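Local coordinates for extracellular solute-binding protein family 1 (Kribbella flavida, PDB 5IXP), which probably serves as the extracellular solute-binding component of an ABC transporter, capturing a substrate outside the membrane for import, at residues A128-D133 against A138-D143; M235-P238 against V244-D247. All coordinates share one frame; numbering follows the deposited sequence. Where two conformers were deposited one is given.

Contact 1 of 2, residues A128-D133 against A138-D143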
ATOM      1  N   ALA A 128     -15.996  20.080  16.282  1.00 19.42           N
ATOM      2  CA  ALA A 128     -14.764  20.823  16.481  1.00 19.25           C
ATOM      3  C   ALA A 128     -14.737  22.136  15.715  1.00 22.70           C
ATOM      4  O   ALA A 128     -13.749  22.871  15.811  1.00 26.73           O
ATOM      5  CB  ALA A 128     -13.559  19.965  16.079  1.00 18.10           C
ATOM      6  N   GLY A 129     -15.788  22.453  14.961  1.00 20.32           N
ATOM      7  CA  GLY A 129     -15.794  23.671  14.176  1.00 19.70           C
ATOM      8  C   GLY A 129     -15.079  23.580  12.848  1.00 18.95           C
ATOM      9  O   GLY A 129     -14.888  24.612  12.196  1.00 24.11           O
ATOM     10  N   LEU A 130     -14.673  22.379  12.431  0.51 19.53           N
ATOM     11  CA  LEU A 130     -14.046  22.166  11.138  0.51 17.77           C
ATOM     12  C   LEU A 130     -15.102  22.084  10.045  0.51 19.35           C
ATOM     13  O   LEU A 130     -16.279  21.848  10.326  0.51 21.52           O
ATOM     14  CB  LEU A 130     -13.229  20.876  11.156  0.51 16.65           C
ATOM     15  CG  LEU A 130     -11.878  20.942  11.863  0.51 18.78           C
ATOM     16  CD1 LEU A 130     -11.261  19.551  11.988  0.51 18.71           C
ATOM     17  CD2 LEU A 130     -10.953  21.886  11.110  0.51 18.15           C
ATOM     18  N   PRO A 131     -14.711  22.268   8.783  1.00 20.06           N
ATOM     19  CA  PRO A 131     -15.639  21.978   7.686  1.00 19.24           C
ATOM     20  C   PRO A 131     -15.969  20.492   7.663  1.00 20.54           C
ATOM     21  O   PRO A 131     -15.219  19.654   8.173  1.00 20.30           O
ATOM     22  CB  PRO A 131     -14.857  22.392   6.434  1.00 22.43           C
ATOM     23  CG  PRO A 131     -13.416  22.228   6.831  1.00 21.82           C
ATOM     24  CD  PRO A 131     -13.389  22.700   8.271  1.00 19.33           C
ATOM     25  N   THR A 132     -17.116  20.165   7.076  1.00 19.92           N
ATOM     26  CA  THR A 132     -17.511  18.766   6.939  1.00 21.16           C
ATOM     27  C   THR A 132     -17.685  18.326   5.497  1.00 21.21           C
ATOM     28  O   THR A 132     -17.555  17.131   5.213  1.00 21.05           O
ATOM     29  CB  THR A 132     -18.823  18.497   7.689  1.00 21.41           C
ATOM     30  OG1 THR A 132     -19.813  19.425   7.240  1.00 25.22           O
ATOM     31  CG2 THR A 132     -18.629  18.650   9.199  1.00 22.25           C
ATOM     32  N   ASP A 133     -17.991  19.250   4.589  1.00 17.71           N
ATOM     33  CA  ASP A 133     -18.099  18.917   3.177  1.00 19.82           C
ATOM     34  C   ASP A 133     -16.741  18.468   2.659  1.00 19.09           C
ATOM     35  O   ASP A 133     -15.735  19.150   2.872  1.00 20.60           O
ATOM     36  CB  ASP A 133     -18.579  20.135   2.395  1.00 23.59           C
ATOM     37  CG  ASP A 133     -18.866  19.818   0.938  1.00 32.84           C
ATOM     38  OD1 ASP A 133     -17.914  19.555   0.172  1.00 35.25           O
ATOM     39  OD2 ASP A 133     -20.050  19.853   0.552  1.00 41.12           O
ATOM     40  N   ALA A 138     -10.952  18.828   1.846  1.00 20.16           N
ATOM     41  CA  ALA A 138      -9.791  18.625   0.983  1.00 22.38           C
ATOM     42  C   ALA A 138      -8.847  19.824   0.999  1.00 25.16           C
ATOM     43  O   ALA A 138      -7.628  19.654   0.872  1.00 24.41           O
ATOM     44  CB  ALA A 138     -10.248  18.322  -0.450  1.00 20.47           C
ATOM     45  N   LYS A 139      -9.382  21.039   1.159  1.00 20.85           N
ATOM     46  CA  LYS A 139      -8.527  22.224   1.166  1.00 24.32           C
ATOM     47  C   LYS A 139      -7.705  22.355   2.438  1.00 24.48           C
ATOM     48  O   LYS A 139      -6.743  23.125   2.452  1.00 25.47           O
ATOM     49  CB  LYS A 139      -9.367  23.485   0.977  1.00 26.28           C
ATOM     50  CG  LYS A 139     -10.211  23.495  -0.284  1.00 27.49           C
ATOM     51  CD  LYS A 139     -11.095  24.739  -0.313  1.00 31.58           C
ATOM     52  CE  LYS A 139     -12.060  24.704  -1.476  1.00 33.99           C
ATOM     53  NZ  LYS A 139     -12.968  25.887  -1.455  1.00 36.94           N
ATOM     54  N   LEU A 140      -8.049  21.626   3.500  1.00 22.53           N
ATOM     55  CA  LEU A 140      -7.291  21.701   4.744  1.00 24.86           C
ATOM     56  C   LEU A 140      -5.942  20.996   4.675  1.00 21.92           C
ATOM     57  O   LEU A 140      -5.040  21.343   5.447  1.00 23.20           O
ATOM     58  CB  LEU A 140      -8.082  21.077   5.889  1.00 25.77           C
ATOM     59  CG  LEU A 140      -9.347  21.734   6.403  1.00 28.07           C
ATOM     60  CD1 LEU A 140      -9.941  20.836   7.483  1.00 26.93           C
ATOM     61  CD2 LEU A 140      -9.016  23.101   6.955  1.00 33.08           C
ATOM     62  N   PHE A 141      -5.786  20.007   3.800  1.00 19.72           N
ATOM     63  CA  PHE A 141      -4.656  19.080   3.915  1.00 21.52           C
ATOM     64  C   PHE A 141      -3.721  19.030   2.714  1.00 23.14           C
ATOM     65  O   PHE A 141      -3.352  17.925   2.301  1.00 24.43           O
ATOM     66  CB  PHE A 141      -5.158  17.646   4.116  1.00 23.91           C
ATOM     67  CG  PHE A 141      -6.145  17.490   5.219  1.00 20.42           C
ATOM     68  CD1 PHE A 141      -6.014  18.215   6.395  1.00 19.98           C
ATOM     69  CD2 PHE A 141      -7.213  16.612   5.082  1.00 19.31           C
ATOM     70  CE1 PHE A 141      -6.934  18.068   7.416  1.00 22.68           C
ATOM     71  CE2 PHE A 141      -8.129  16.457   6.103  1.00 18.87           C
ATOM     72  CZ  PHE A 141      -7.992  17.195   7.272  1.00 19.79           C
ATOM     73  N   PRO A 142      -3.286  20.150   2.132  1.00 20.49           N
ATOM     74  CA  PRO A 142      -2.404  20.022   0.958  1.00 22.90           C
ATOM     75  C   PRO A 142      -1.054  19.404   1.297  1.00 22.82           C
ATOM     76  O   PRO A 142      -0.459  18.724   0.449  1.00 20.35           O
ATOM     77  CB  PRO A 142      -2.270  21.468   0.459  1.00 22.20           C
ATOM     78  CG  PRO A 142      -2.442  22.292   1.673  1.00 21.60           C
ATOM     79  CD  PRO A 142      -3.504  21.565   2.489  1.00 20.99           C
ATOM     80  N   ASP A 143      -0.577  19.584   2.526  1.00 19.66           N
ATOM     81  CA  ASP A 143       0.727  19.090   2.935  1.00 20.61           C
ATOM     82  C   ASP A 143       0.650  18.654   4.392  1.00 18.65           C
ATOM     83  O   ASP A 143      -0.336  18.913   5.090  1.00 15.73           O
ATOM     84  CB  ASP A 143       1.811  20.149   2.730  1.00 22.52           C
ATOM     85  CG  ASP A 143       1.425  21.491   3.298  1.00 27.09           C
ATOM     86  OD1 ASP A 143       1.025  21.565   4.469  1.00 25.26           O
ATOM     87  OD2 ASP A 143       1.522  22.490   2.566  1.00 35.77           O
TER
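Leu140 overlaps Pro131, and one methyl group does most of the work: its CD1 lies 3.8 Å from Pro131 CG. The same methyl is 3.9 Å from Leu130 CD2, but this second contact holds for one of the two deposited conformers of Leu130 and is less certain. This small apolar cluster illustrates how loops flanking a very short helix can meet through side chains while their backbones stay apart. Leu140 and Pro131 reach toward each other, the CD1 methyl of the leucine meeting CG and CD of the proline; Leu140 CG follows its methyl in, 4.1 Å from Pro131 CG, and Pro131 CD stands 4.0 Å from Leu140 CD1. Leu130, in the conformer described here, crosses Leu140 at a slant and offers only its CD2 branch. The carbon chain of Leu140 is extended beyond CG: CG stands opposite the carbonyl carbon (chi1 -68°) and CD1 continues trans to CA (chi2 177°), which carries that methyl to the far end of the side chain, toward Pro131. The backbones stay well apart, Pro131 CA and Leu140 CA being 8.9 Å from each other. Leu140 belongs to a type I turn from Ala138 to Phe141, whose closing backbone bond is weak.

The 128-133 loop leaves helix 122-127 through a Schellman motif at Gly129, and Asp133 then N-caps helix 134-138 by bonding Ala135 N. Asp143 is likewise the N-cap of helix 144-157. Leu130 also packs on Phe125 of helix 122-127 and on Phe154 of helix 144-157, while Thr132 O is hydrogen-bonded to Tyr120 OH on strand 108-121. The cluster lies between the loops flanking helix 134-138, with helix 122-127 and helix 144-157 beside Leu130.

Contact 2 of 2, residues M235-P238 against V244-D247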
HETATM    1  N   MSE A 235      -7.765   9.193   9.193  1.00 15.54           N
HETATM    2  CA  MSE A 235      -6.778   8.172   8.820  1.00 19.75           C
HETATM    3  C   MSE A 235      -6.276   8.390   7.398  1.00 22.40           C
HETATM    4  O   MSE A 235      -7.053   8.788   6.523  1.00 22.07           O
HETATM    5  CB  MSE A 235      -7.359   6.752   8.902  1.00 21.13           C
HETATM    6  CG  MSE A 235      -7.510   6.158  10.287  1.00 28.01           C
HETATM    7 SE   MSE A 235      -7.752   4.230  10.055  0.86 34.83          SE
HETATM    8  CE  MSE A 235      -5.884   3.784   9.560  1.00 27.64           C
ATOM      9  N   ALA A 236      -4.989   8.118   7.166  1.00 18.51           N
ATOM     10  CA  ALA A 236      -4.505   7.943   5.806  1.00 16.89           C
ATOM     11  C   ALA A 236      -5.087   6.641   5.278  1.00 16.58           C
ATOM     12  O   ALA A 236      -4.978   5.594   5.923  1.00 20.37           O
ATOM     13  CB  ALA A 236      -2.978   7.921   5.764  1.00 17.88           C
ATOM     14  N   CYS A 237      -5.715   6.705   4.112  1.00 17.90           N
ATOM     15  CA  CYS A 237      -6.773   5.763   3.764  1.00 19.54           C
ATOM     16  C   CYS A 237      -6.646   5.251   2.334  1.00 13.51           C
ATOM     17  O   CYS A 237      -7.159   5.875   1.402  1.00 16.56           O
ATOM     18  CB  CYS A 237      -8.121   6.459   3.955  1.00 28.42           C
ATOM     19  SG  CYS A 237      -9.594   5.494   3.940  1.00 37.34           S
ATOM     20  N   PRO A 238      -5.992   4.100   2.120  1.00 18.22           N
ATOM     21  CA  PRO A 238      -6.102   3.452   0.807  1.00 17.20           C
ATOM     22  C   PRO A 238      -7.535   3.013   0.561  1.00 17.46           C
ATOM     23  O   PRO A 238      -8.289   2.738   1.496  1.00 17.13           O
ATOM     24  CB  PRO A 238      -5.158   2.247   0.914  1.00 17.64           C
ATOM     25  CG  PRO A 238      -5.154   1.922   2.390  1.00 19.11           C
ATOM     26  CD  PRO A 238      -5.231   3.272   3.079  1.00 17.32           C
ATOM     27  N   VAL A 244     -12.576  -2.090   5.779  1.00 23.86           N
ATOM     28  CA  VAL A 244     -12.103  -2.406   7.123  1.00 23.50           C
ATOM     29  C   VAL A 244     -12.714  -1.445   8.136  1.00 22.89           C
ATOM     30  O   VAL A 244     -13.194  -1.858   9.201  1.00 22.95           O
ATOM     31  CB  VAL A 244     -10.566  -2.369   7.166  1.00 22.45           C
ATOM     32  CG1 VAL A 244     -10.062  -2.523   8.587  1.00 23.47           C
ATOM     33  CG2 VAL A 244      -9.986  -3.449   6.263  1.00 25.00           C
ATOM     34  N   ILE A 245     -12.703  -0.148   7.815  1.00 20.41           N
ATOM     35  CA  ILE A 245     -13.252   0.860   8.722  1.00 19.49           C
ATOM     36  C   ILE A 245     -14.730   0.596   8.955  1.00 22.47           C
ATOM     37  O   ILE A 245     -15.210   0.594  10.096  1.00 23.57           O
ATOM     38  CB  ILE A 245     -13.017   2.277   8.159  1.00 20.27           C
ATOM     39  CG1 ILE A 245     -11.524   2.608   8.149  1.00 18.17           C
ATOM     40  CG2 ILE A 245     -13.803   3.328   8.962  1.00 18.55           C
ATOM     41  CD1 ILE A 245     -11.165   3.861   7.369  1.00 18.23           C
ATOM     42  N   ALA A 246     -15.471   0.358   7.870  1.00 22.65           N
ATOM     43  CA  ALA A 246     -16.910   0.164   7.987  1.00 23.09           C
ATOM     44  C   ALA A 246     -17.229  -1.084   8.798  1.00 23.01           C
ATOM     45  O   ALA A 246     -18.163  -1.079   9.605  1.00 25.66           O
ATOM     46  CB  ALA A 246     -17.548   0.097   6.601  1.00 24.25           C
ATOM     47  N   ASP A 247     -16.454  -2.159   8.607  1.00 24.09           N
ATOM     48  CA  ASP A 247     -16.644  -3.367   9.409  1.00 25.97           C
ATOM     49  C   ASP A 247     -16.367  -3.101  10.885  1.00 25.56           C
ATOM     50  O   ASP A 247     -17.155  -3.483  11.758  1.00 26.92           O
ATOM     51  CB  ASP A 247     -15.745  -4.492   8.896  1.00 30.07           C
ATOM     52  CG  ASP A 247     -16.269  -5.133   7.618  1.00 41.49           C
ATOM     53  OD1 ASP A 247     -17.486  -5.034   7.345  1.00 46.66           O
ATOM     54  OD2 ASP A 247     -15.464  -5.751   6.892  1.00 44.08           O
TER
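Apolar packing accounts for the whole of this strand-to-helix contact, and a single methyl group receives both partners. Ile245 CD1 lies 4.1 Å from Cys237 SG and 4.4 Å from the selenium, SE, of Met235, which is present as selenomethionine. The long branch of Ile245 reaches the strand because CG1 lies opposite the carbonyl carbon (chi1 -67°) and CD1 is trans to CA (chi2 169°), putting the terminal methyl at the far end of an extended chain. All three residues are buried, yet the main chains remain well separated, with Cys237 CA and Ile245 CA 9.5 Å apart.

Covalent and backbone bonding tie the strand side of the contact to its sheet. Cys237 SG forms a disulfide with Cys119 of strand 108-121, so the sulfur that meets the isoleucine methyl is part of a cross-link between neighbouring antiparallel strands. Backbone hydrogen bonds join Met235 to Cys119 and Cys237 to Ala117, and Ile245 itself also touches Cys119.

After a short connection from strand 232-238 the chain enters helix 241-249, whose Ile245 comes to lie against the last residues of the strand. The pair forms a compact beta-alpha unit in which the helix covers a disulfide-linked part of the sheet, within a protein of the periplasmic-binding-protein clan.

Contacts 1 and 2 follow one another along the chain, contact 1 closing before contact 2 opens, and lie on the same side of the chain's centre. Their centres are 18 Å apart and their nearest atoms about 8 Å apart, so they do not touch. Contact 1 is the more peripheral and is only partly buried: its centre lies 24 Å from the centre of the chain, that of contact 2 13 Å. Strand 108-121 provides a common reference: Tyr120 is hydrogen-bonded to segment 128-133, and its neighbour Cys119 is disulfide-linked to Cys237 of contact 2. The pair shows similar methyl-centred packing used between loops and between strand and helix.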